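PDB 4Z3N: putative drug/sodium antiporter from Escherichia coli, which probably moves xenobiotics across the cell membrane as a MATE-family antiporter and is linked to transport of the genotoxin colibactin. Local coordinates for residues A[67-81]-A[147-161]. Residues are numbered along the deposited sequence; the frame is centred on the assembly and turned at random.
Sequences IIAGVGLVFPVGMGL and IIGYATEFYYYSLLT
The first turns of helix 75-101 (residues 75-81) and helix 149-159 run nearly parallel, their axes 13° apart and 10.3 Å at closest approach; the backbones are nearest where 69-74 leads into the first helix, Gly70 CA 5.7 Å from Ala151 CA, and spread to 9.1 Å between Leu81 CA and Thr161 CA. At this close end the backbone of 67-68 lies across one face of the Tyr150 ring, Ile68 CA 4.2 Å from the ring centroid in a CH-pi contact, and Ile67 CG2 leans on the ring's CE2 side. Phe154 takes the next place. Val71 CG2 sits over one ring face, 4.1 Å from the centroid and 15° off the normal, and Ile68 CG2 meets CE2 and CZ obliquely. Gly70 lets Ile147 CD1 come to 3.7 Å from its CA, and Leu73, with CG anti to the backbone N (chi1 -179°), brings CD1 against both Ile147 CD1 and Ala151 CB.

Farther along, Val74 CG2 rests 3.7 Å from Tyr155 CA, and with Val77 CG2 it borders the edge of the Tyr155 ring, whose hydroxyl is hydrogen-bonded to Gly130 O. Ser158 OG faces Val74 but donates back to Phe154 O at 2.8 Å, occupying its proton within its own helix; Ser158 N reaches the same carbonyl from the opposite face. Leu81 CD1 finishes the row against Thr161 OG1, itself bonded to Ser158 O. Helices 134-139 and 209-232 add contacts around this apolar interface, which joins the starts of two predicted membrane-spanning helices (67-90 and 154-175), with the turn before the second, in one MatE region of the all-helical MATE transporter fold.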
loop_
_atom_site.group_PDB
_atom_site.type_symbol
_atom_site.label_atom_id
_atom_site.label_comp_id
_atom_site.label_asym_id
_atom_site.label_seq_id
_atom_site.Cartn_x
_atom_site.Cartn_y
_atom_site.Cartn_z
ATOM N N ILE A 67 -5.547 25.235 -16.263
ATOM C CA ILE A 67 -6.986 25.385 -16.102
ATOM C C ILE A 67 -7.578 24.046 -15.612
ATOM O O ILE A 67 -8.080 23.940 -14.486
ATOM C CB ILE A 67 -7.630 25.854 -17.430
ATOM C CG1 ILE A 67 -6.778 26.973 -18.040
ATOM C CG2 ILE A 67 -9.056 26.334 -17.216
ATOM C CD1 ILE A 67 -7.348 27.577 -19.294
ATOM N N ILE A 68 -7.478 23.024 -16.458
ATOM C CA ILE A 68 -7.891 21.663 -16.130
ATOM C C ILE A 68 -7.008 21.046 -15.032
ATOM O O ILE A 68 -7.275 19.949 -14.540
ATOM C CB ILE A 68 -7.874 20.762 -17.394
ATOM C CG1 ILE A 68 -8.834 21.311 -18.448
ATOM C CG2 ILE A 68 -8.272 19.330 -17.071
ATOM C CD1 ILE A 68 -9.111 20.347 -19.580
ATOM N N ALA A 69 -5.986 21.782 -14.607
ATOM C CA ALA A 69 -4.924 21.232 -13.770
ATOM C C ALA A 69 -5.391 21.037 -12.334
ATOM O O ALA A 69 -4.601 20.675 -11.472
ATOM C CB ALA A 69 -3.694 22.135 -13.808
ATOM N N GLY A 70 -6.668 21.322 -12.079
ATOM C CA GLY A 70 -7.340 20.895 -10.861
ATOM C C GLY A 70 -7.713 19.410 -10.878
ATOM O O GLY A 70 -8.459 18.928 -10.022
ATOM N N VAL A 71 -7.213 18.687 -11.879
ATOM C CA VAL A 71 -7.228 17.233 -11.868
ATOM C C VAL A 71 -6.483 16.763 -10.614
ATOM O O VAL A 71 -6.837 15.756 -9.996
ATOM C CB VAL A 71 -6.563 16.636 -13.152
ATOM C CG1 VAL A 71 -5.052 16.663 -13.039
ATOM C CG2 VAL A 71 -7.025 15.211 -13.409
ATOM N N GLY A 72 -5.450 17.514 -10.239
ATOM C CA GLY A 72 -4.627 17.174 -9.093
ATOM C C GLY A 72 -5.398 17.279 -7.797
ATOM O O GLY A 72 -5.077 16.619 -6.817
ATOM N N LEU A 73 -6.421 18.120 -7.792
ATOM C CA LEU A 73 -7.276 18.283 -6.623
ATOM C C LEU A 73 -7.959 16.961 -6.280
ATOM O O LEU A 73 -8.209 16.654 -5.114
ATOM C CB LEU A 73 -8.313 19.387 -6.879
ATOM C CG LEU A 73 -9.345 19.798 -5.828
ATOM C CD1 LEU A 73 -9.852 21.174 -6.166
ATOM C CD2 LEU A 73 -10.512 18.846 -5.782
ATOM N N VAL A 74 -8.245 16.175 -7.309
ATOM C CA VAL A 74 -9.027 14.960 -7.139
ATOM C C VAL A 74 -8.119 13.746 -6.913
ATOM O O VAL A 74 -8.590 12.609 -6.819
ATOM C CB VAL A 74 -9.949 14.717 -8.362
ATOM C CG1 VAL A 74 -9.238 13.899 -9.429
ATOM C CG2 VAL A 74 -11.232 14.035 -7.934
ATOM N N PHE A 75 -6.817 14.000 -6.819
ATOM C CA PHE A 75 -5.825 12.939 -6.657
ATOM C C PHE A 75 -6.041 12.086 -5.401
ATOM O O PHE A 75 -5.968 10.861 -5.463
ATOM C CB PHE A 75 -4.417 13.538 -6.638
ATOM C CG PHE A 75 -3.333 12.517 -6.531
ATOM C CD1 PHE A 75 -2.959 11.770 -7.632
ATOM C CD2 PHE A 75 -2.687 12.295 -5.324
ATOM C CE1 PHE A 75 -1.952 10.811 -7.535
ATOM C CE2 PHE A 75 -1.681 11.341 -5.222
ATOM C CZ PHE A 75 -1.317 10.599 -6.330
ATOM N N PRO A 76 -6.297 12.728 -4.249
ATOM C CA PRO A 76 -6.581 11.977 -3.019
ATOM C C PRO A 76 -7.718 10.960 -3.154
ATOM O O PRO A 76 -7.706 9.945 -2.461
ATOM C CB PRO A 76 -6.969 13.071 -2.027
ATOM C CG PRO A 76 -6.243 14.260 -2.501
ATOM C CD PRO A 76 -6.209 14.175 -3.998
ATOM N N VAL A 77 -8.695 11.229 -4.013
ATOM C CA VAL A 77 -9.833 10.324 -4.125
ATOM C C VAL A 77 -9.383 9.021 -4.788
ATOM O O VAL A 77 -9.785 7.932 -4.372
ATOM C CB VAL A 77 -11.017 10.967 -4.902
ATOM C CG1 VAL A 77 -11.959 9.902 -5.436
ATOM C CG2 VAL A 77 -11.776 11.918 -3.985
ATOM N N GLY A 78 -8.518 9.136 -5.789
ATOM C CA GLY A 78 -7.961 7.972 -6.439
ATOM C C GLY A 78 -7.155 7.122 -5.476
ATOM O O GLY A 78 -7.044 5.905 -5.635
ATOM N N MET A 79 -6.583 7.765 -4.468
ATOM C CA MET A 79 -5.771 7.049 -3.491
ATOM C C MET A 79 -6.568 6.356 -2.376
ATOM O O MET A 79 -6.114 5.361 -1.830
ATOM C CB MET A 79 -4.729 7.992 -2.900
ATOM C CG MET A 79 -3.555 8.159 -3.838
ATOM S SD MET A 79 -2.110 8.781 -3.005
ATOM C CE MET A 79 -2.759 10.313 -2.320
ATOM N N GLY A 80 -7.749 6.868 -2.054
ATOM C CA GLY A 80 -8.638 6.182 -1.142
ATOM C C GLY A 80 -9.362 5.034 -1.832
ATOM O O GLY A 80 -9.939 4.155 -1.185
ATOM N N LEU A 81 -9.351 5.051 -3.159
ATOM C CA LEU A 81 -9.918 3.950 -3.922
ATOM C C LEU A 81 -8.932 2.794 -3.999
ATOM O O LEU A 81 -9.325 1.640 -3.807
ATOM C CB LEU A 81 -10.323 4.395 -5.325
ATOM C CG LEU A 81 -11.474 5.403 -5.377
ATOM C CD1 LEU A 81 -11.958 5.583 -6.813
ATOM C CD2 LEU A 81 -12.601 5.001 -4.431
ATOM N N ILE A 147 -10.814 26.785 -10.371
ATOM C CA ILE A 147 -11.131 25.391 -10.631
ATOM C C ILE A 147 -12.229 24.846 -9.720
ATOM O O ILE A 147 -12.022 24.649 -8.526
ATOM C CB ILE A 147 -9.874 24.521 -10.468
ATOM C CG1 ILE A 147 -9.254 24.735 -9.091
ATOM C CG2 ILE A 147 -8.850 24.854 -11.544
ATOM C CD1 ILE A 147 -8.073 23.848 -8.819
ATOM N N ILE A 148 -13.412 24.641 -10.292
ATOM C CA ILE A 148 -14.470 23.854 -9.664
ATOM C C ILE A 148 -15.105 22.910 -10.686
ATOM O O ILE A 148 -15.094 21.694 -10.512
ATOM C CB ILE A 148 -15.557 24.729 -9.004
ATOM C CG1 ILE A 148 -16.589 23.828 -8.321
ATOM C CG2 ILE A 148 -16.196 25.697 -10.012
ATOM C CD1 ILE A 148 -17.713 24.570 -7.654
ATOM N N GLY A 149 -15.710 23.492 -11.721
ATOM C CA GLY A 149 -16.355 22.739 -12.782
ATOM C C GLY A 149 -15.436 21.673 -13.330
ATOM O O GLY A 149 -15.876 20.560 -13.622
ATOM N N TYR A 150 -14.153 22.010 -13.451
ATOM C CA TYR A 150 -13.136 21.029 -13.824
ATOM C C TYR A 150 -12.966 19.982 -12.732
ATOM O O TYR A 150 -12.821 18.795 -13.014
ATOM C CB TYR A 150 -11.798 21.715 -14.115
ATOM C CG TYR A 150 -11.787 22.435 -15.438
ATOM C CD1 TYR A 150 -11.773 21.725 -16.633
ATOM C CD2 TYR A 150 -11.811 23.824 -15.496
ATOM C CE1 TYR A 150 -11.774 22.375 -17.851
ATOM C CE2 TYR A 150 -11.811 24.485 -16.713
ATOM C CZ TYR A 150 -11.792 23.753 -17.889
ATOM O OH TYR A 150 -11.792 24.392 -19.112
ATOM N N ALA A 151 -13.001 20.437 -11.484
ATOM C CA ALA A 151 -12.886 19.556 -10.332
ATOM C C ALA A 151 -14.052 18.564 -10.243
ATOM O O ALA A 151 -13.830 17.366 -10.075
ATOM C CB ALA A 151 -12.789 20.380 -9.060
ATOM N N THR A 152 -15.283 19.061 -10.373
ATOM C CA THR A 152 -16.482 18.227 -10.241
ATOM C C THR A 152 -16.592 17.160 -11.328
ATOM O O THR A 152 -17.061 16.058 -11.075
ATOM C CB THR A 152 -17.774 19.071 -10.285
ATOM O OG1 THR A 152 -17.731 20.084 -9.273
ATOM C CG2 THR A 152 -18.996 18.189 -10.071
ATOM N N GLU A 153 -16.175 17.501 -12.542
ATOM C CA GLU A 153 -16.282 16.586 -13.672
ATOM C C GLU A 153 -15.366 15.374 -13.480
ATOM O O GLU A 153 -15.739 14.222 -13.722
ATOM C CB GLU A 153 -15.946 17.323 -14.969
ATOM C CG GLU A 153 -16.172 16.513 -16.239
ATOM C CD GLU A 153 -15.848 17.305 -17.510
ATOM O OE1 GLU A 153 -15.265 18.416 -17.406
ATOM O OE2 GLU A 153 -16.187 16.815 -18.618
ATOM N N PHE A 154 -14.163 15.660 -13.020
ATOM C CA PHE A 154 -13.166 14.648 -12.771
ATOM C C PHE A 154 -13.488 13.798 -11.541
ATOM O O PHE A 154 -13.213 12.597 -11.511
ATOM C CB PHE A 154 -11.814 15.340 -12.634
ATOM C CG PHE A 154 -11.172 15.663 -13.967
ATOM C CD1 PHE A 154 -10.684 14.617 -14.758
ATOM C CD2 PHE A 154 -11.058 16.988 -14.405
ATOM C CE1 PHE A 154 -10.138 14.897 -15.988
ATOM C CE2 PHE A 154 -10.496 17.329 -15.602
ATOM C CZ PHE A 154 -10.028 16.293 -16.418
ATOM N N TYR A 155 -14.096 14.432 -10.541
ATOM C CA TYR A 155 -14.610 13.723 -9.389
ATOM C C TYR A 155 -15.649 12.686 -9.832
ATOM O O TYR A 155 -15.613 11.522 -9.425
ATOM C CB TYR A 155 -15.209 14.710 -8.384
ATOM C CG TYR A 155 -15.976 14.059 -7.237
ATOM C CD1 TYR A 155 -15.313 13.547 -6.123
ATOM C CD2 TYR A 155 -17.361 13.977 -7.261
ATOM C CE1 TYR A 155 -16.013 12.972 -5.077
ATOM C CE2 TYR A 155 -18.064 13.401 -6.221
ATOM C CZ TYR A 155 -17.386 12.903 -5.134
ATOM O OH TYR A 155 -18.090 12.325 -4.107
ATOM N N TYR A 156 -16.558 13.122 -10.688
ATOM C CA TYR A 156 -17.591 12.271 -11.250
ATOM C C TYR A 156 -17.032 11.126 -12.117
ATOM O O TYR A 156 -17.481 9.992 -12.027
ATOM C CB TYR A 156 -18.546 13.134 -12.071
ATOM C CG TYR A 156 -19.611 13.867 -11.273
ATOM C CD1 TYR A 156 -20.059 13.394 -10.035
ATOM C CD2 TYR A 156 -20.192 15.023 -11.782
ATOM C CE1 TYR A 156 -21.054 14.069 -9.332
ATOM C CE2 TYR A 156 -21.173 15.703 -11.091
ATOM C CZ TYR A 156 -21.607 15.234 -9.875
ATOM O OH TYR A 156 -22.595 15.956 -9.228
ATOM N N TYR A 157 -16.055 11.425 -12.961
ATOM C CA TYR A 157 -15.412 10.386 -13.748
ATOM C C TYR A 157 -14.719 9.382 -12.819
ATOM O O TYR A 157 -14.748 8.173 -13.067
ATOM C CB TYR A 157 -14.409 10.994 -14.736
ATOM C CG TYR A 157 -15.029 11.863 -15.818
ATOM C CD1 TYR A 157 -16.321 11.637 -16.268
ATOM C CD2 TYR A 157 -14.308 12.902 -16.398
ATOM C CE1 TYR A 157 -16.883 12.418 -17.264
ATOM C CE2 TYR A 157 -14.862 13.696 -17.391
ATOM C CZ TYR A 157 -16.151 13.448 -17.823
ATOM O OH TYR A 157 -16.708 14.242 -18.815
ATOM N N SER A 158 -14.106 9.889 -11.751
ATOM C CA SER A 158 -13.531 9.046 -10.701
ATOM C C SER A 158 -14.538 8.044 -10.098
ATOM O O SER A 158 -14.191 6.903 -9.802
ATOM C CB SER A 158 -12.964 9.918 -9.569
ATOM O OG SER A 158 -11.837 10.678 -9.976
ATOM N N LEU A 159 -15.776 8.491 -9.899
ATOM C CA LEU A 159 -16.832 7.630 -9.384
ATOM C C LEU A 159 -17.151 6.513 -10.383
ATOM O O LEU A 159 -17.522 5.402 -9.999
ATOM C CB LEU A 159 -18.105 8.438 -9.068
ATOM C CG LEU A 159 -18.119 9.496 -7.948
ATOM C CD1 LEU A 159 -19.521 10.097 -7.781
ATOM C CD2 LEU A 159 -17.629 8.961 -6.613
ATOM N N LEU A 160 -16.996 6.804 -11.668
ATOM C CA LEU A 160 -17.318 5.812 -12.680
ATOM C C LEU A 160 -16.277 4.694 -12.729
ATOM O O LEU A 160 -16.483 3.682 -13.369
ATOM C CB LEU A 160 -17.460 6.473 -14.057
ATOM C CG LEU A 160 -18.656 7.418 -14.238
ATOM C CD1 LEU A 160 -18.686 7.918 -15.664
ATOM C CD2 LEU A 160 -19.969 6.769 -13.872
ATOM N N THR A 161 -15.151 4.898 -12.064
ATOM C CA THR A 161 -14.082 3.921 -12.058
ATOM C C THR A 161 -14.105 2.960 -10.853
ATOM O O THR A 161 -13.387 1.967 -10.838
ATOM C CB THR A 161 -12.728 4.635 -12.088
ATOM O OG1 THR A 161 -12.471 5.202 -10.796
ATOM C CG2 THR A 161 -12.738 5.724 -13.147
#